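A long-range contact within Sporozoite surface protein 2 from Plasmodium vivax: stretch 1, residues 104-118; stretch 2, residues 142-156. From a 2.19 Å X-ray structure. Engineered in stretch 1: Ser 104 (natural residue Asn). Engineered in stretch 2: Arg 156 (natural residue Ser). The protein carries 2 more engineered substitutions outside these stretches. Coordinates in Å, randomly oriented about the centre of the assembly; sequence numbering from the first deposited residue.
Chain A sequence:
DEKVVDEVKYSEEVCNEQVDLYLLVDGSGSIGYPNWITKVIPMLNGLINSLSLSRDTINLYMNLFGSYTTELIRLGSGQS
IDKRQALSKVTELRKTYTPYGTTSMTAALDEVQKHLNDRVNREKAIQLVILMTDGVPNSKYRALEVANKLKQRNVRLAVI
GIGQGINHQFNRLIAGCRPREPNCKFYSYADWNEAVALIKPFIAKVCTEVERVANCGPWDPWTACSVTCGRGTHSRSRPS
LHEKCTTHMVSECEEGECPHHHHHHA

Stretch 1, residues 104-118: SMTAALDEVQKHLND
Stretch 2 142-156: RALEVANKLKQRNVR

Two nearly parallel helices, packed by knobs into holes along an apolar seam and fastened at their C-terminal ends by one arginine, make up this contact within Sporozoite surface protein 2. Helix 105-117 and helix 142-152, which continues a helix begun before residue 142, run in the same direction with a crossing angle of 15° and a closest axial approach of 8.6 Å. Between them the stretches bury 724 Å², both sides summed; Leu 109, Val 112, Val 146 and Leu 150 are buried, while Arg 153 and Asn 117 remain exposed. Both backbones are regular, with phi near -65° and psi near -40° and successive i to i+4 hydrogen bonds such as Asp 110 N to Thr 106 O (2.8 Å) and Leu 150 N to Val 146 O (3.0 Å).

The register shows a small residue at the closest approach of the backbones. At the N-terminal end the CA atoms of Thr 106 and Ala 143 lie only 4.5 Å apart; farther along, the spacing opens to 6.7 Å between the CA atoms of Gln 113 and Leu 150, and to 8.8 Å between those of Leu 116 and Arg 153. Ala 143 suits the narrow end because its side chain stops at CB; Ala 143 CB meets Met 105 SD at 3.9 Å. Thr 106 (chi1 m) brings OG1 to 3.0 Å from Ala 143 N, but the angle is poor and this is packing, not a hydrogen bond.

Two knobs form the middle. Val 146 (chi1 p) points toward the first helix and sits among Thr 106, Leu 109, Asp 110 and Gln 113, its CG1 3.7 Å from Leu 109 CD1 and its CG2 3.8 Å from Gln 113 CG. One turn on, Leu 150 leaves its backbone sideways, yet its m,t rotamer carries the tip into a hole lined by Leu 109, Val 112, Gln 113 and Leu 116. Leu 150 CD1 lies 3.9 Å from Leu 109 CD2, while Leu 150 CD2 lies 3.8 Å from Val 112 CG1 and 4.1 Å from Leu 116 CD1. Leu 109 and Leu 116 are also m,t, and Val 112 is t. Branched aliphatic side chains fill such holes without leaving polar groups unsatisfied.

Beyond helix 142-152 the chain turns through Arg 153 (phi/psi -102/23) and Asn 154, whose positive phi of 69° marks the change of course, into the extended Val 155 (-85/134, chi1 t). Val 155 points back toward the first helix, and its CG2 packs 3.6 Å from Leu 116 CD1, prolonging the apolar seam.

Polar bonds lie at the exposed margin. Arg 153 (chi1 to chi3 m, t, p; chi4 160°) extends its guanidinium to the first helix, where NH1 donates to Gln 113 OE1 and to Asn 117 OD1, both at 2.8 Å, and NH2 donates to Asn 117 OD1 at 2.9 Å. Both acceptors lie near the guanidinium plane, while Leu 116 CB covers one face, 3.6 Å from Arg 153 NH2. Gln 113 (m,m; chi3 66°) and Asn 117 (m; chi2 -17°), one helical turn apart, thus present two amide oxygens to a single cation.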

ATOM      1  N   SER A 104      -2.489  -1.020 -23.894  1.00 28.32           N
ATOM      2  CA  SER A 104      -1.263  -0.564 -23.247  1.00 32.35           C
ATOM      3  C   SER A 104      -1.080  -1.142 -21.834  1.00 32.11           C
ATOM      4  O   SER A 104      -1.028  -0.405 -20.842  1.00 24.82           O
ATOM      5  CB  SER A 104      -1.257   0.959 -23.182  1.00 31.42           C
ATOM      6  OG  SER A 104      -1.168   1.514 -24.478  1.00 41.53           O
ATOM      7  N   MET A 105      -0.967  -2.460 -21.741  1.00 27.72           N
ATOM      8  CA  MET A 105      -0.960  -3.104 -20.426  1.00 28.48           C
ATOM      9  C   MET A 105       0.357  -2.860 -19.678  1.00 31.20           C
ATOM     10  O   MET A 105       0.363  -2.641 -18.471  1.00 31.48           O
ATOM     11  CB  MET A 105      -1.232  -4.603 -20.565  1.00 26.22           C
ATOM     12  CG  MET A 105      -1.250  -5.350 -19.250  1.00 26.97           C
ATOM     13  SD  MET A 105      -1.398  -7.128 -19.471  1.00 30.99           S
ATOM     14  CE  MET A 105      -2.985  -7.217 -20.301  1.00 25.81           C
ATOM     15  N   THR A 106       1.465  -2.897 -20.407  1.00 28.40           N
ATOM     16  CA  THR A 106       2.785  -2.661 -19.824  1.00 26.08           C
ATOM     17  C   THR A 106       2.854  -1.239 -19.263  1.00 34.01           C
ATOM     18  O   THR A 106       3.353  -1.028 -18.165  1.00 30.03           O
ATOM     19  CB  THR A 106       3.894  -2.866 -20.871  1.00 24.83           C
ATOM     20  OG1 THR A 106       3.913  -4.239 -21.280  1.00 34.78           O
ATOM     21  CG2 THR A 106       5.282  -2.452 -20.319  1.00 24.73           C
ATOM     22  N   ALA A 107       2.338  -0.268 -20.012  1.00 27.64           N
ATOM     23  CA  ALA A 107       2.341   1.126 -19.556  1.00 28.46           C
ATOM     24  C   ALA A 107       1.504   1.346 -18.281  1.00 23.93           C
ATOM     25  O   ALA A 107       1.890   2.120 -17.406  1.00 33.96           O
ATOM     26  CB  ALA A 107       1.897   2.072 -20.685  1.00 26.51           C
ATOM     27  N   ALA A 108       0.375   0.657 -18.165  1.00 26.67           N
ATOM     28  CA  ALA A 108      -0.450   0.773 -16.957  1.00 24.68           C
ATOM     29  C   ALA A 108       0.287   0.210 -15.737  1.00 34.83           C
ATOM     30  O   ALA A 108       0.307   0.820 -14.665  1.00 27.56           O
ATOM     31  CB  ALA A 108      -1.785   0.063 -17.152  1.00 24.79           C
ATOM     32  N   LEU A 109       0.899  -0.953 -15.914  1.00 26.84           N
ATOM     33  CA  LEU A 109       1.669  -1.591 -14.850  1.00 29.94           C
ATOM     34  C   LEU A 109       2.890  -0.751 -14.485  1.00 31.71           C
ATOM     35  O   LEU A 109       3.304  -0.700 -13.324  1.00 28.69           O
ATOM     36  CB  LEU A 109       2.091  -2.996 -15.272  1.00 25.24           C
ATOM     37  CG  LEU A 109       1.002  -4.065 -15.300  1.00 34.08           C
ATOM     38  CD1 LEU A 109       1.429  -5.195 -16.216  1.00 30.38           C
ATOM     39  CD2 LEU A 109       0.735  -4.592 -13.885  1.00 30.81           C
ATOM     40  N   ASP A 110       3.457  -0.081 -15.480  1.00 29.00           N
ATOM     41  CA  ASP A 110       4.580   0.821 -15.250  1.00 21.95           C
ATOM     42  C   ASP A 110       4.208   2.019 -14.377  1.00 31.05           C
ATOM     43  O   ASP A 110       5.063   2.587 -13.698  1.00 34.35           O
ATOM     44  CB  ASP A 110       5.156   1.323 -16.568  1.00 30.35           C
ATOM     45  CG  ASP A 110       6.387   0.562 -16.985  1.00 55.90           C
ATOM     46  OD1 ASP A 110       7.138   0.113 -16.088  1.00 60.25           O
ATOM     47  OD2 ASP A 110       6.598   0.411 -18.207  1.00 70.44           O
ATOM     48  N   GLU A 111       2.944   2.425 -14.419  1.00 27.61           N
ATOM     49  CA  GLU A 111       2.490   3.488 -13.526  1.00 37.15           C
ATOM     50  C   GLU A 111       2.674   3.065 -12.069  1.00 28.59           C
ATOM     51  O   GLU A 111       3.084   3.867 -11.224  1.00 36.05           O
ATOM     52  CB  GLU A 111       1.031   3.869 -13.802  1.00 29.35           C
ATOM     53  CG  GLU A 111       0.772   4.406 -15.205  1.00 44.84           C
ATOM     54  CD  GLU A 111       1.319   5.810 -15.450  1.00 51.85           C
ATOM     55  OE1 GLU A 111       0.961   6.401 -16.490  1.00 70.52           O
ATOM     56  OE2 GLU A 111       2.091   6.333 -14.623  1.00 54.44           O
ATOM     57  N   VAL A 112       2.408   1.794 -11.782  1.00 25.94           N
ATOM     58  CA  VAL A 112       2.621   1.283 -10.430  1.00 24.52           C
ATOM     59  C   VAL A 112       4.086   1.323 -10.054  1.00 36.12           C
ATOM     60  O   VAL A 112       4.423   1.726  -8.939  1.00 39.15           O
ATOM     61  CB  VAL A 112       2.076  -0.141 -10.248  1.00 33.46           C
ATOM     62  CG1 VAL A 112       2.176  -0.555  -8.779  1.00 34.33           C
ATOM     63  CG2 VAL A 112       0.630  -0.200 -10.705  1.00 27.98           C
ATOM     64  N   GLN A 113       4.955   0.921 -10.989  1.00 29.23           N
ATOM     65  CA  GLN A 113       6.400   0.999 -10.786  1.00 30.51           C
ATOM     66  C   GLN A 113       6.803   2.405 -10.408  1.00 33.60           C
ATOM     67  O   GLN A 113       7.585   2.611  -9.483  1.00 33.87           O
ATOM     68  CB  GLN A 113       7.145   0.639 -12.072  1.00 35.88           C
ATOM     69  CG  GLN A 113       7.212  -0.826 -12.344  1.00 35.96           C
ATOM     70  CD  GLN A 113       8.378  -1.469 -11.639  1.00 48.36           C
ATOM     71  OE1 GLN A 113       8.424  -1.531 -10.408  1.00 45.77           O
ATOM     72  NE2 GLN A 113       9.339  -1.948 -12.416  1.00 42.87           N
ATOM     73  N   LYS A 114       6.278   3.368 -11.162  1.00 28.35           N
ATOM     74  CA  LYS A 114       6.582   4.781 -10.952  1.00 38.56           C
ATOM     75  C   LYS A 114       6.186   5.244  -9.536  1.00 31.86           C
ATOM     76  O   LYS A 114       6.873   6.062  -8.927  1.00 33.42           O
ATOM     77  CB  LYS A 114       5.848   5.602 -12.010  1.00 42.71           C
ATOM     78  CG  LYS A 114       6.455   6.941 -12.349  1.00 62.39           C
ATOM     79  CD  LYS A 114       5.684   7.570 -13.515  1.00 69.35           C
ATOM     80  CE  LYS A 114       5.572   6.602 -14.698  1.00 67.85           C
ATOM     81  NZ  LYS A 114       4.775   7.152 -15.834  1.00 66.16           N
ATOM     82  N   HIS A 115       5.079   4.719  -9.019  1.00 29.15           N
ATOM     83  CA  HIS A 115       4.663   5.051  -7.653  1.00 30.85           C
ATOM     84  C   HIS A 115       5.726   4.622  -6.660  1.00 35.77           C
ATOM     85  O   HIS A 115       6.140   5.405  -5.797  1.00 33.90           O
ATOM     86  CB  HIS A 115       3.336   4.374  -7.300  1.00 27.22           C
ATOM     87  CG  HIS A 115       2.125   5.141  -7.738  1.00 31.78           C
ATOM     88  ND1 HIS A 115       1.734   5.225  -9.058  1.00 37.21           N
ATOM     89  CD2 HIS A 115       1.219   5.849  -7.028  1.00 39.49           C
ATOM     90  CE1 HIS A 115       0.637   5.958  -9.137  1.00 37.49           C
ATOM     91  NE2 HIS A 115       0.302   6.351  -7.920  1.00 31.07           N
ATOM     92  N   LEU A 116       6.172   3.374  -6.791  1.00 31.52           N
ATOM     93  CA  LEU A 116       7.192   2.837  -5.902  1.00 33.50           C
ATOM     94  C   LEU A 116       8.496   3.592  -6.074  1.00 42.85           C
ATOM     95  O   LEU A 116       9.162   3.913  -5.090  1.00 43.61           O
ATOM     96  CB  LEU A 116       7.415   1.345  -6.157  1.00 36.82           C
ATOM     97  CG  LEU A 116       6.153   0.487  -6.162  1.00 46.77           C
ATOM     98  CD1 LEU A 116       6.518  -0.958  -6.425  1.00 43.74           C
ATOM     99  CD2 LEU A 116       5.381   0.631  -4.858  1.00 41.06           C
ATOM    100  N   ASN A 117       8.858   3.879  -7.325  1.00 41.25           N
ATOM    101  CA  ASN A 117      10.100   4.592  -7.604  1.00 42.12           C
ATOM    102  C   ASN A 117      10.112   5.981  -6.984  1.00 38.69           C
ATOM    103  O   ASN A 117      11.116   6.408  -6.438  1.00 37.14           O
ATOM    104  CB  ASN A 117      10.362   4.689  -9.111  1.00 41.86           C
ATOM    105  CG  ASN A 117      10.789   3.359  -9.717  1.00 49.63           C
ATOM    106  OD1 ASN A 117      11.191   2.437  -9.002  1.00 50.38           O
ATOM    107  ND2 ASN A 117      10.708   3.257 -11.040  1.00 52.75           N
ATOM    108  N   ASP A 118       8.983   6.675  -7.064  1.00 39.61           N
ATOM    109  CA  ASP A 118       8.890   8.041  -6.564  1.00 51.27           C
ATOM    110  C   ASP A 118       8.510   8.070  -5.095  1.00 47.83           C
ATOM    111  O   ASP A 118       8.382   9.143  -4.516  1.00 41.93           O
ATOM    112  CB  ASP A 118       7.850   8.836  -7.357  1.00 50.21           C
ATOM    113  CG  ASP A 118       8.297   9.137  -8.773  1.00 60.86           C
ATOM    114  OD1 ASP A 118       9.507   9.359  -8.988  1.00 68.60           O
ATOM    115  OD2 ASP A 118       7.432   9.159  -9.669  1.00 68.94           O
ATOM    116  N   ARG A 142       6.795  -7.849 -22.614  1.00 34.13           N
ATOM    117  CA  ARG A 142       6.939  -6.596 -21.879  1.00 29.43           C
ATOM    118  C   ARG A 142       5.992  -6.517 -20.688  1.00 41.33           C
ATOM    119  O   ARG A 142       6.366  -6.002 -19.636  1.00 32.15           O
ATOM    120  CB  ARG A 142       6.775  -5.375 -22.793  1.00 29.19           C
ATOM    121  CG  ARG A 142       7.923  -5.211 -23.796  1.00 34.60           C
ATOM    122  CD  ARG A 142       7.985  -3.803 -24.370  1.00 38.67           C
ATOM    123  NE  ARG A 142       8.169  -2.799 -23.326  1.00 53.11           N
ATOM    124  CZ  ARG A 142       8.609  -1.564 -23.539  1.00 67.95           C
ATOM    125  NH1 ARG A 142       8.918  -1.165 -24.765  1.00 67.46           N
ATOM    126  NH2 ARG A 142       8.741  -0.726 -22.519  1.00 78.85           N
ATOM    127  N   ALA A 143       4.779  -7.041 -20.853  1.00 26.81           N
ATOM    128  CA  ALA A 143       3.810  -7.065 -19.762  1.00 29.43           C
ATOM    129  C   ALA A 143       4.213  -8.062 -18.673  1.00 32.81           C
ATOM    130  O   ALA A 143       4.105  -7.764 -17.483  1.00 34.73           O
ATOM    131  CB  ALA A 143       2.386  -7.361 -20.286  1.00 26.47           C
ATOM    132  N   LEU A 144       4.687  -9.239 -19.074  1.00 27.98           N
ATOM    133  CA  LEU A 144       5.160 -10.230 -18.107  1.00 35.19           C
ATOM    134  C   LEU A 144       6.366  -9.707 -17.331  1.00 43.26           C
ATOM    135  O   LEU A 144       6.528  -9.974 -16.140  1.00 38.63           O
ATOM    136  CB  LEU A 144       5.553 -11.535 -18.813  1.00 36.86           C
ATOM    137  CG  LEU A 144       4.454 -12.399 -19.439  1.00 47.72           C
ATOM    138  CD1 LEU A 144       5.058 -13.614 -20.107  1.00 48.35           C
ATOM    139  CD2 LEU A 144       3.443 -12.832 -18.391  1.00 42.92           C
ATOM    140  N   GLU A 145       7.214  -8.963 -18.026  1.00 32.36           N
ATOM    141  CA  GLU A 145       8.466  -8.484 -17.467  1.00 33.65           C
ATOM    142  C   GLU A 145       8.213  -7.473 -16.355  1.00 36.37           C
ATOM    143  O   GLU A 145       8.806  -7.558 -15.280  1.00 37.59           O
ATOM    144  CB  GLU A 145       9.316  -7.843 -18.563  1.00 32.31           C
ATOM    145  CG  GLU A 145      10.671  -7.346 -18.089  1.00 34.23           C
ATOM    146  CD  GLU A 145      11.389  -6.530 -19.157  1.00 38.90           C
ATOM    147  OE1 GLU A 145      10.722  -5.763 -19.888  1.00 44.26           O
ATOM    148  OE2 GLU A 145      12.613  -6.663 -19.271  1.00 39.61           O
ATOM    149  N   VAL A 146       7.332  -6.514 -16.611  1.00 31.21           N
ATOM    150  CA  VAL A 146       7.040  -5.506 -15.601  1.00 35.74           C
ATOM    151  C   VAL A 146       6.248  -6.091 -14.428  1.00 35.48           C
ATOM    152  O   VAL A 146       6.470  -5.711 -13.276  1.00 34.69           O
ATOM    153  CB  VAL A 146       6.328  -4.264 -16.184  1.00 33.14           C
ATOM    154  CG1 VAL A 146       5.000  -4.644 -16.806  1.00 31.11           C
ATOM    155  CG2 VAL A 146       6.121  -3.219 -15.099  1.00 30.80           C
ATOM    156  N   ALA A 147       5.339  -7.020 -14.711  1.00 31.82           N
ATOM    157  CA  ALA A 147       4.591  -7.690 -13.646  1.00 31.78           C
ATOM    158  C   ALA A 147       5.571  -8.411 -12.730  1.00 39.37           C
ATOM    159  O   ALA A 147       5.449  -8.368 -11.510  1.00 39.66           O
ATOM    160  CB  ALA A 147       3.619  -8.675 -14.220  1.00 26.79           C
ATOM    161  N   ASN A 148       6.548  -9.068 -13.342  1.00 37.54           N
ATOM    162  CA  ASN A 148       7.561  -9.788 -12.602  1.00 33.47           C
ATOM    163  C   ASN A 148       8.419  -8.856 -11.747  1.00 40.45           C
ATOM    164  O   ASN A 148       8.746  -9.187 -10.619  1.00 35.24           O
ATOM    165  CB  ASN A 148       8.429 -10.621 -13.549  1.00 41.92           C
ATOM    166  CG  ASN A 148       7.809 -11.965 -13.874  1.00 68.99           C
ATOM    167  OD1 ASN A 148       6.937 -12.449 -13.152  1.00 81.00           O
ATOM    168  ND2 ASN A 148       8.257 -12.578 -14.966  1.00 85.56           N
ATOM    169  N   LYS A 149       8.775  -7.692 -12.284  1.00 32.10           N
ATOM    170  CA  LYS A 149       9.530  -6.706 -11.520  1.00 41.73           C
ATOM    171  C   LYS A 149       8.726  -6.213 -10.316  1.00 38.22           C
ATOM    172  O   LYS A 149       9.273  -5.998  -9.244  1.00 44.92           O
ATOM    173  CB  LYS A 149       9.927  -5.523 -12.401  1.00 38.88           C
ATOM    174  CG  LYS A 149      11.039  -5.834 -13.387  1.00 46.35           C
ATOM    175  CD  LYS A 149      11.374  -4.621 -14.230  1.00 52.56           C
ATOM    176  CE  LYS A 149      12.544  -4.902 -15.168  1.00 63.37           C
ATOM    177  NZ  LYS A 149      12.816  -3.740 -16.060  1.00 68.26           N
ATOM    178  N   LEU A 150       7.427  -6.031 -10.500  1.00 33.14           N
ATOM    179  CA  LEU A 150       6.564  -5.602  -9.410  1.00 32.06           C
ATOM    180  C   LEU A 150       6.550  -6.635  -8.266  1.00 38.45           C
ATOM    181  O   LEU A 150       6.708  -6.286  -7.093  1.00 36.28           O
ATOM    182  CB  LEU A 150       5.158  -5.329  -9.933  1.00 26.17           C
ATOM    183  CG  LEU A 150       4.999  -4.018 -10.716  1.00 32.58           C
ATOM    184  CD1 LEU A 150       3.685  -3.987 -11.449  1.00 27.31           C
ATOM    185  CD2 LEU A 150       5.082  -2.819  -9.792  1.00 29.78           C
ATOM    186  N   LYS A 151       6.389  -7.904  -8.623  1.00 30.56           N
ATOM    187  CA  LYS A 151       6.371  -8.989  -7.656  1.00 39.92           C
ATOM    188  C   LYS A 151       7.670  -9.071  -6.875  1.00 47.69           C
ATOM    189  O   LYS A 151       7.657  -9.360  -5.678  1.00 44.07           O
ATOM    190  CB  LYS A 151       6.079 -10.314  -8.360  1.00 35.76           C
ATOM    191  CG  LYS A 151       4.701 -10.325  -9.051  1.00 40.88           C
ATOM    192  CD  LYS A 151       4.399 -11.697  -9.637  1.00 49.55           C
ATOM    193  CE  LYS A 151       3.131 -11.694 -10.478  1.00 45.97           C
ATOM    194  NZ  LYS A 151       2.808 -13.077 -10.958  1.00 44.71           N
ATOM    195  N   GLN A 152       8.786  -8.797  -7.552  1.00 43.13           N
ATOM    196  CA  GLN A 152      10.102  -8.824  -6.921  1.00 45.67           C
ATOM    197  C   GLN A 152      10.255  -7.722  -5.883  1.00 44.37           C
ATOM    198  O   GLN A 152      11.137  -7.784  -5.028  1.00 50.05           O
ATOM    199  CB  GLN A 152      11.218  -8.699  -7.966  1.00 48.46           C
ATOM    200  CG  GLN A 152      11.610 -10.011  -8.625  1.00 63.77           C
ATOM    201  CD  GLN A 152      12.602  -9.820  -9.766  1.00 81.80           C
ATOM    202  OE1 GLN A 152      12.865  -8.695 -10.201  1.00 76.28           O
ATOM    203  NE2 GLN A 152      13.156 -10.925 -10.256  1.00 93.99           N
ATOM    204  N   ARG A 153       9.407  -6.704  -5.971  1.00 40.00           N
ATOM    205  CA  ARG A 153       9.433  -5.609  -5.010  1.00 46.20           C
ATOM    206  C   ARG A 153       8.319  -5.771  -3.988  1.00 40.24           C
ATOM    207  O   ARG A 153       7.862  -4.781  -3.426  1.00 45.66           O
ATOM    208  CB  ARG A 153       9.241  -4.267  -5.719  1.00 41.85           C
ATOM    209  CG  ARG A 153      10.171  -4.022  -6.876  1.00 56.34           C
ATOM    210  CD  ARG A 153       9.783  -2.738  -7.587  1.00 54.31           C
ATOM    211  NE  ARG A 153      10.294  -1.571  -6.878  1.00 53.09           N
ATOM    212  CZ  ARG A 153      10.454  -0.375  -7.428  1.00 47.55           C
ATOM    213  NH1 ARG A 153      10.133  -0.179  -8.700  1.00 43.53           N
ATOM    214  NH2 ARG A 153      10.935   0.624  -6.705  1.00 44.77           N
ATOM    215  N   ASN A 154       7.848  -7.003  -3.801  1.00 37.87           N
ATOM    216  CA  ASN A 154       6.799  -7.303  -2.812  1.00 41.69           C
ATOM    217  C   ASN A 154       5.389  -6.762  -3.129  1.00 44.59           C
ATOM    218  O   ASN A 154       4.562  -6.579  -2.234  1.00 39.42           O
ATOM    219  CB  ASN A 154       7.239  -6.855  -1.409  1.00 47.96           C
ATOM    220  CG  ASN A 154       6.610  -7.679  -0.312  1.00 66.25           C
ATOM    221  OD1 ASN A 154       6.454  -8.893  -0.443  1.00 72.77           O
ATOM    222  ND2 ASN A 154       6.232  -7.021   0.780  1.00 67.62           N
ATOM    223  N   VAL A 155       5.111  -6.507  -4.400  1.00 40.37           N
ATOM    224  CA  VAL A 155       3.764  -6.119  -4.806  1.00 33.59           C
ATOM    225  C   VAL A 155       2.943  -7.388  -5.035  1.00 36.27           C
ATOM    226  O   VAL A 155       3.417  -8.323  -5.675  1.00 37.79           O
ATOM    227  CB  VAL A 155       3.786  -5.264  -6.104  1.00 36.07           C
ATOM    228  CG1 VAL A 155       2.385  -4.834  -6.491  1.00 34.50           C
ATOM    229  CG2 VAL A 155       4.687  -4.037  -5.939  1.00 28.76           C
ATOM    230  N   ARG A 156       1.720  -7.432  -4.507  1.00 37.27           N
ATOM    231  CA  ARG A 156       0.822  -8.556  -4.782  1.00 32.56           C
ATOM    232  C   ARG A 156       0.035  -8.268  -6.050  1.00 32.15           C
ATOM    233  O   ARG A 156      -0.347  -7.127  -6.287  1.00 33.72           O
ATOM    234  CB  ARG A 156      -0.143  -8.793  -3.614  1.00 33.96           C
ATOM    235  CG  ARG A 156       0.536  -9.235  -2.321  1.00 60.58           C
ATOM    236  CD  ARG A 156       0.823  -8.055  -1.401  1.00 73.59           C
ATOM    237  NE  ARG A 156       1.477  -8.464  -0.159  1.00 89.22           N
ATOM    238  CZ  ARG A 156       0.837  -8.937   0.908  1.00 95.38           C
ATOM    239  NH1 ARG A 156      -0.486  -9.072   0.892  1.00 93.56           N
ATOM    240  NH2 ARG A 156       1.521  -9.280   1.993  1.00 98.13           N
TER